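Local coordinates for like-Sm ribonucleoprotein core (Methanococcus vannielii SB, PDB 5MKI) that probably binds RNA, with a site for uridine monophosphate, as a seven-membered ring of the Sm/LSm family, at residues L8-G12 with Y36-M40; N41-A47 with P58-G64. All coordinates share one frame. Residue numbers count along the deposited sequence, not the author numbering.

Contact 1: L8-G12 with Y36-M40; sequences LDALG and YDLHM
In the Sm fold, the short N-terminal helix packs against the loop between strands 28-36 and 42-44; here its first turn meets the end of strand 28-36 and that loop. Leu8, at phi/psi -77/-13, leads into the helix, where Leu11 N bonds to Leu8 O at 2.8 Å. Opposite, Tyr36 is extended and Asp37-Met40 form a type I turn closed by Met40 N to Asp37 O, 2.8 Å. Leu8 lies nearest Leu38 (CA-CA 7.4 Å) and Leu11 nearest Tyr36 (7.3 Å). The Tyr36 side chain (chi1 p, 76°) is the main bump, reaching the helical turn. Leu11 covers one ring face: its CB stands 3.6 Å from the ring centroid, almost exactly on the normal, a CH-pi contact, while CD1 comes within 3.5 Å of Tyr36 CD2. Leu8 (m, t) fills the hollow beside the turn, its CD1 between Leu38 CD2 at 3.8 Å and Met40 CG at 4.0 Å. Val61 of a neighbouring subunit also packs on Leu8. Gly12 N approaches Tyr36 CE1 to 3.4 Å; a beta carbon on Gly12 would lie a tight 3.0 Å from Tyr36 OH. At the polar edge, one water bridges Asp9 OD1 at 2.7 Å and Tyr36 OH at 2.5 Å.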
loop_
_atom_site.group_PDB
_atom_site.type_symbol
_atom_site.label_atom_id
_atom_site.label_comp_id
_atom_site.label_asym_id
_atom_site.label_seq_id
_atom_site.Cartn_x
_atom_site.Cartn_y
_atom_site.Cartn_z
ATOM N N LEU A 8 -10.457 -1.223 18.634
ATOM C CA LEU A 8 -11.459 -0.391 17.976
ATOM C C LEU A 8 -12.790 -0.333 18.722
ATOM O O LEU A 8 -13.618 0.512 18.389
ATOM C CB LEU A 8 -11.706 -0.874 16.535
ATOM C CG LEU A 8 -10.496 -0.785 15.613
ATOM C CD1 LEU A 8 -10.894 -0.960 14.130
ATOM C CD2 LEU A 8 -9.808 0.527 15.818
ATOM N N ASP A 9 -13.013 -1.204 19.713
ATOM C CA ASP A 9 -14.193 -1.088 20.568
ATOM C C ASP A 9 -14.242 0.258 21.277
ATOM O O ASP A 9 -15.324 0.721 21.658
ATOM C CB ASP A 9 -14.217 -2.205 21.614
ATOM C CG ASP A 9 -14.770 -3.506 21.073
ATOM O OD1 ASP A 9 -14.985 -3.605 19.853
ATOM O OD2 ASP A 9 -14.972 -4.441 21.878
ATOM N N ALA A 10 -13.087 0.893 21.481
ATOM C CA ALA A 10 -13.092 2.248 22.023
ATOM C C ALA A 10 -13.844 3.209 21.110
ATOM O O ALA A 10 -14.417 4.195 21.593
ATOM C CB ALA A 10 -11.657 2.727 22.258
ATOM N N LEU A 11 -13.873 2.942 19.792
ATOM C CA LEU A 11 -14.698 3.754 18.897
ATOM C C LEU A 11 -16.183 3.502 19.136
ATOM O O LEU A 11 -16.980 4.445 19.167
ATOM C CB LEU A 11 -14.349 3.481 17.425
ATOM C CG LEU A 11 -13.036 4.066 16.907
ATOM C CD1 LEU A 11 -12.839 3.722 15.453
ATOM C CD2 LEU A 11 -13.032 5.557 17.068
ATOM N N GLY A 12 -16.575 2.238 19.303
ATOM C CA GLY A 12 -17.969 1.939 19.572
ATOM C C GLY A 12 -18.488 2.644 20.810
ATOM O O GLY A 12 -19.650 3.046 20.854
ATOM N N TYR A 36 -18.400 3.614 12.360
ATOM C CA TYR A 36 -17.038 3.224 12.021
ATOM C C TYR A 36 -17.046 1.738 11.674
ATOM O O TYR A 36 -17.993 1.013 12.001
ATOM C CB TYR A 36 -16.054 3.489 13.170
ATOM C CG TYR A 36 -16.200 2.465 14.262
ATOM C CD1 TYR A 36 -17.271 2.520 15.139
ATOM C CD2 TYR A 36 -15.295 1.415 14.391
ATOM C CE1 TYR A 36 -17.429 1.570 16.123
ATOM C CE2 TYR A 36 -15.451 0.461 15.369
ATOM C CZ TYR A 36 -16.509 0.546 16.233
ATOM O OH TYR A 36 -16.667 -0.396 17.209
ATOM N N ASP A 37 -15.971 1.285 11.014
ATOM C CA ASP A 37 -15.834 -0.113 10.601
ATOM C C ASP A 37 -14.406 -0.570 10.890
ATOM O O ASP A 37 -13.566 0.209 11.357
ATOM C CB ASP A 37 -16.211 -0.323 9.116
ATOM C CG ASP A 37 -15.346 0.493 8.144
ATOM O OD1 ASP A 37 -14.203 0.856 8.479
ATOM O OD2 ASP A 37 -15.815 0.778 7.020
ATOM N N LEU A 38 -14.114 -1.844 10.587
ATOM C CA LEU A 38 -12.817 -2.392 10.965
ATOM C C LEU A 38 -11.677 -1.875 10.100
ATOM O O LEU A 38 -10.514 -2.126 10.431
ATOM C CB LEU A 38 -12.864 -3.922 10.936
ATOM C CG LEU A 38 -13.615 -4.523 12.127
ATOM C CD1 LEU A 38 -13.598 -6.041 12.065
ATOM C CD2 LEU A 38 -13.075 -4.000 13.476
ATOM N N HIS A 39 -11.968 -1.149 9.023
ATOM C CA HIS A 39 -10.931 -0.412 8.310
ATOM C C HIS A 39 -10.602 0.930 8.949
ATOM O O HIS A 39 -9.709 1.628 8.453
ATOM C CB HIS A 39 -11.358 -0.177 6.862
ATOM C CG HIS A 39 -11.636 -1.438 6.112
ATOM N ND1 HIS A 39 -12.807 -1.645 5.414
ATOM C CD2 HIS A 39 -10.902 -2.566 5.963
ATOM C CE1 HIS A 39 -12.778 -2.844 4.857
ATOM N NE2 HIS A 39 -11.634 -3.422 5.174
ATOM N N MET A 40 -11.312 1.310 10.011
ATOM C CA MET A 40 -11.283 2.652 10.592
ATOM C C MET A 40 -11.840 3.718 9.645
ATOM O O MET A 40 -11.515 4.901 9.805
ATOM C CB MET A 40 -9.869 3.051 11.062
ATOM C CG MET A 40 -9.207 2.077 12.066
ATOM S SD MET A 40 -7.831 2.750 13.065
ATOM C CE MET A 40 -8.529 4.308 13.602
HETATM O O HOH W 1 -15.210 -2.435 17.375
#

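Contact 2: N41-A47 with P58-G64; sequences NVALENA and PMLVVRG
Six hydrogen bonds join 41-47 to 58-64, five of them between backbones. Val42 and Val62 form a hydrogen-bonded antiparallel pair, with Val42 N to Val62 O 3.1 Å and Val62 N to Val42 O 2.8 Å; Leu44 and Leu60 form the next, with Leu44 N to Leu60 O 2.7 Å and Leu60 N to Leu44 O 2.8 Å. Asn46 N to Pro58 O, 3.0 Å, adds one more bond at the corner Glu45-Asn46, where Asn46 takes phi/psi 52/59. At the other end Asn41 (chi1 m) accepts Gly64 N on OD1, 2.9 Å and nearly linear, while its ND2 bonds to Asp37. The axes of 42-44 and 59-62 approach to 4.6 Å, with an angle of 161° between their N-to-C directions, close to antiparallel. Ala43-Val61 and Glu45-Met59 are the non-hydrogen-bonded pairs; on their face Ala43 CB meets Met59 SD at 4.1 Å, and Glu45 CG meets Met59 CE at 3.9 Å. The other face is aliphatic: Val42 CG2 touches Val62 CB at 3.8 Å, and Leu44 CD1 touches Val62 CG2 at 3.9 Å. Asn41 and Arg63 both contact UMP in a structure of this protein. In the strongly bent Sm sheet, strand 42-44 lies between strands 28-36 and 57-62, Leu44 packs on Val19 and Val21 of strand 18-23, and Leu60-Val62 pair antiparallel with a strand of a neighbouring subunit, carrying the sheet around the ring.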
loop_
_atom_site.group_PDB
_atom_site.type_symbol
_atom_site.label_atom_id
_atom_site.label_comp_id
_atom_site.label_asym_id
_atom_site.label_seq_id
_atom_site.Cartn_x
_atom_site.Cartn_y
_atom_site.Cartn_z
ATOM N N ASN A 41 -12.650 3.342 8.641
ATOM C CA ASN A 41 -13.530 4.328 8.024
ATOM C C ASN A 41 -14.451 4.898 9.107
ATOM O O ASN A 41 -14.879 4.180 10.012
ATOM C CB ASN A 41 -14.401 3.731 6.905
ATOM C CG ASN A 41 -13.607 3.075 5.760
ATOM O OD1 ASN A 41 -12.582 3.565 5.297
ATOM N ND2 ASN A 41 -14.132 1.973 5.286
ATOM N N VAL A 42 -14.766 6.188 9.023
ATOM C CA VAL A 42 -15.632 6.825 10.021
ATOM C C VAL A 42 -16.564 7.824 9.340
ATOM O O VAL A 42 -16.164 8.560 8.426
ATOM C CB VAL A 42 -14.823 7.508 11.150
ATOM C CG1 VAL A 42 -13.909 6.516 11.864
ATOM C CG2 VAL A 42 -14.004 8.685 10.621
ATOM N N ALA A 43 -17.823 7.835 9.777
ATOM C CA ALA A 43 -18.786 8.852 9.371
ATOM C C ALA A 43 -18.878 9.890 10.487
ATOM O O ALA A 43 -19.241 9.552 11.618
ATOM C CB ALA A 43 -20.153 8.237 9.082
ATOM N N LEU A 44 -18.524 11.137 10.177
ATOM C CA LEU A 44 -18.493 12.222 11.158
ATOM C C LEU A 44 -19.563 13.254 10.820
ATOM O O LEU A 44 -19.546 13.830 9.727
ATOM C CB LEU A 44 -17.128 12.902 11.187
ATOM C CG LEU A 44 -15.910 12.070 11.564
ATOM C CD1 LEU A 44 -14.636 12.853 11.278
ATOM C CD2 LEU A 44 -16.016 11.675 13.024
ATOM N N GLU A 45 -20.460 13.509 11.770
ATOM C CA GLU A 45 -21.554 14.456 11.596
ATOM C C GLU A 45 -21.150 15.840 12.095
ATOM O O GLU A 45 -20.492 15.967 13.131
ATOM C CB GLU A 45 -22.790 13.973 12.354
ATOM C CG GLU A 45 -24.047 14.749 12.056
ATOM C CD GLU A 45 -25.173 14.384 12.990
ATOM O OE1 GLU A 45 -25.111 14.794 14.172
ATOM O OE2 GLU A 45 -26.112 13.687 12.548
ATOM N N ASN A 46 -21.550 16.877 11.357
ATOM C CA ASN A 46 -21.233 18.262 11.724
ATOM C C ASN A 46 -19.733 18.422 11.980
ATOM O O ASN A 46 -19.288 18.812 13.066
ATOM C CB ASN A 46 -22.061 18.710 12.937
ATOM C CG ASN A 46 -23.534 18.881 12.595
ATOM O OD1 ASN A 46 -23.883 19.267 11.481
ATOM N ND2 ASN A 46 -24.401 18.570 13.544
ATOM N N ALA A 47 -18.955 18.103 10.947
ATOM C CA ALA A 47 -17.513 17.967 11.081
ATOM C C ALA A 47 -16.792 19.261 10.723
ATOM O O ALA A 47 -17.274 20.083 9.942
ATOM C CB ALA A 47 -16.995 16.827 10.195
ATOM N N PRO A 58 -22.118 18.937 7.121
ATOM C CA PRO A 58 -23.174 18.081 7.702
ATOM C C PRO A 58 -22.755 16.631 7.930
ATOM O O PRO A 58 -23.112 16.053 8.961
ATOM C CB PRO A 58 -24.308 18.187 6.672
ATOM C CG PRO A 58 -24.101 19.526 6.020
ATOM C CD PRO A 58 -22.617 19.780 6.015
ATOM N N MET A 59 -22.016 16.022 7.000
ATOM C CA MET A 59 -21.577 14.634 7.153
ATOM C C MET A 59 -20.320 14.421 6.319
ATOM O O MET A 59 -20.334 14.660 5.101
ATOM C CB MET A 59 -22.679 13.649 6.732
ATOM C CG MET A 59 -22.311 12.160 6.852
ATOM S SD MET A 59 -22.404 11.589 8.568
ATOM C CE MET A 59 -23.964 12.312 9.058
ATOM N N LEU A 60 -19.252 13.978 6.982
ATOM C CA LEU A 60 -17.971 13.643 6.363
ATOM C C LEU A 60 -17.702 12.158 6.553
ATOM O O LEU A 60 -17.612 11.685 7.690
ATOM C CB LEU A 60 -16.822 14.428 6.997
ATOM C CG LEU A 60 -16.392 15.788 6.475
ATOM C CD1 LEU A 60 -14.952 16.061 6.910
ATOM C CD2 LEU A 60 -16.545 15.838 4.957
ATOM N N VAL A 61 -17.533 11.429 5.461
ATOM C CA VAL A 61 -17.078 10.046 5.541
ATOM C C VAL A 61 -15.589 10.037 5.226
ATOM O O VAL A 61 -15.184 10.412 4.121
ATOM C CB VAL A 61 -17.870 9.136 4.595
ATOM C CG1 VAL A 61 -17.254 7.724 4.553
ATOM C CG2 VAL A 61 -19.326 9.094 5.045
ATOM N N VAL A 62 -14.779 9.658 6.217
ATOM C CA VAL A 62 -13.322 9.689 6.127
ATOM C C VAL A 62 -12.828 8.278 5.847
ATOM O O VAL A 62 -13.268 7.317 6.494
ATOM C CB VAL A 62 -12.689 10.231 7.419
ATOM C CG1 VAL A 62 -11.174 10.300 7.279
ATOM C CG2 VAL A 62 -13.290 11.617 7.819
ATOM N N ARG A 63 -11.912 8.152 4.899
ATOM C CA ARG A 63 -11.362 6.841 4.555
ATOM C C ARG A 63 -10.266 6.460 5.549
ATOM O O ARG A 63 -9.288 7.200 5.724
ATOM C CB ARG A 63 -10.830 6.850 3.123
ATOM C CG ARG A 63 -10.754 5.460 2.520
ATOM C CD ARG A 63 -10.695 5.487 0.999
ATOM N NE ARG A 63 -10.723 4.137 0.443
ATOM C CZ ARG A 63 -9.657 3.348 0.348
ATOM N NH1 ARG A 63 -8.476 3.789 0.757
ATOM N NH2 ARG A 63 -9.766 2.133 -0.184
ATOM N N GLY A 64 -10.422 5.294 6.192
ATOM C CA GLY A 64 -9.551 4.937 7.309
ATOM C C GLY A 64 -8.065 4.836 6.983
ATOM O O GLY A 64 -7.221 5.096 7.847
#

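Contact 2 is a largely buried strand pair, held by a regular backbone ladder with apolar side chains on both faces; contact 1, farther from the centre of the chain and only partly buried, relies on side-chain shape, with a water joining its polar ends. The two meet where 36-40 runs into 41-47: Tyr36 CB lies 3.4 Å from Asn41 O, and Met40 CB lies 4.2 Å from Gly64 CA. Each supplies part of the UMP site, His39 from contact 1 and Asn41 and Arg63 from contact 2; Asp65, close to Arg63, is a further residue of the site. Both also reach the same neighbouring subunit, through backbone hydrogen bonds of Tyr36 and the ladder of 60-62.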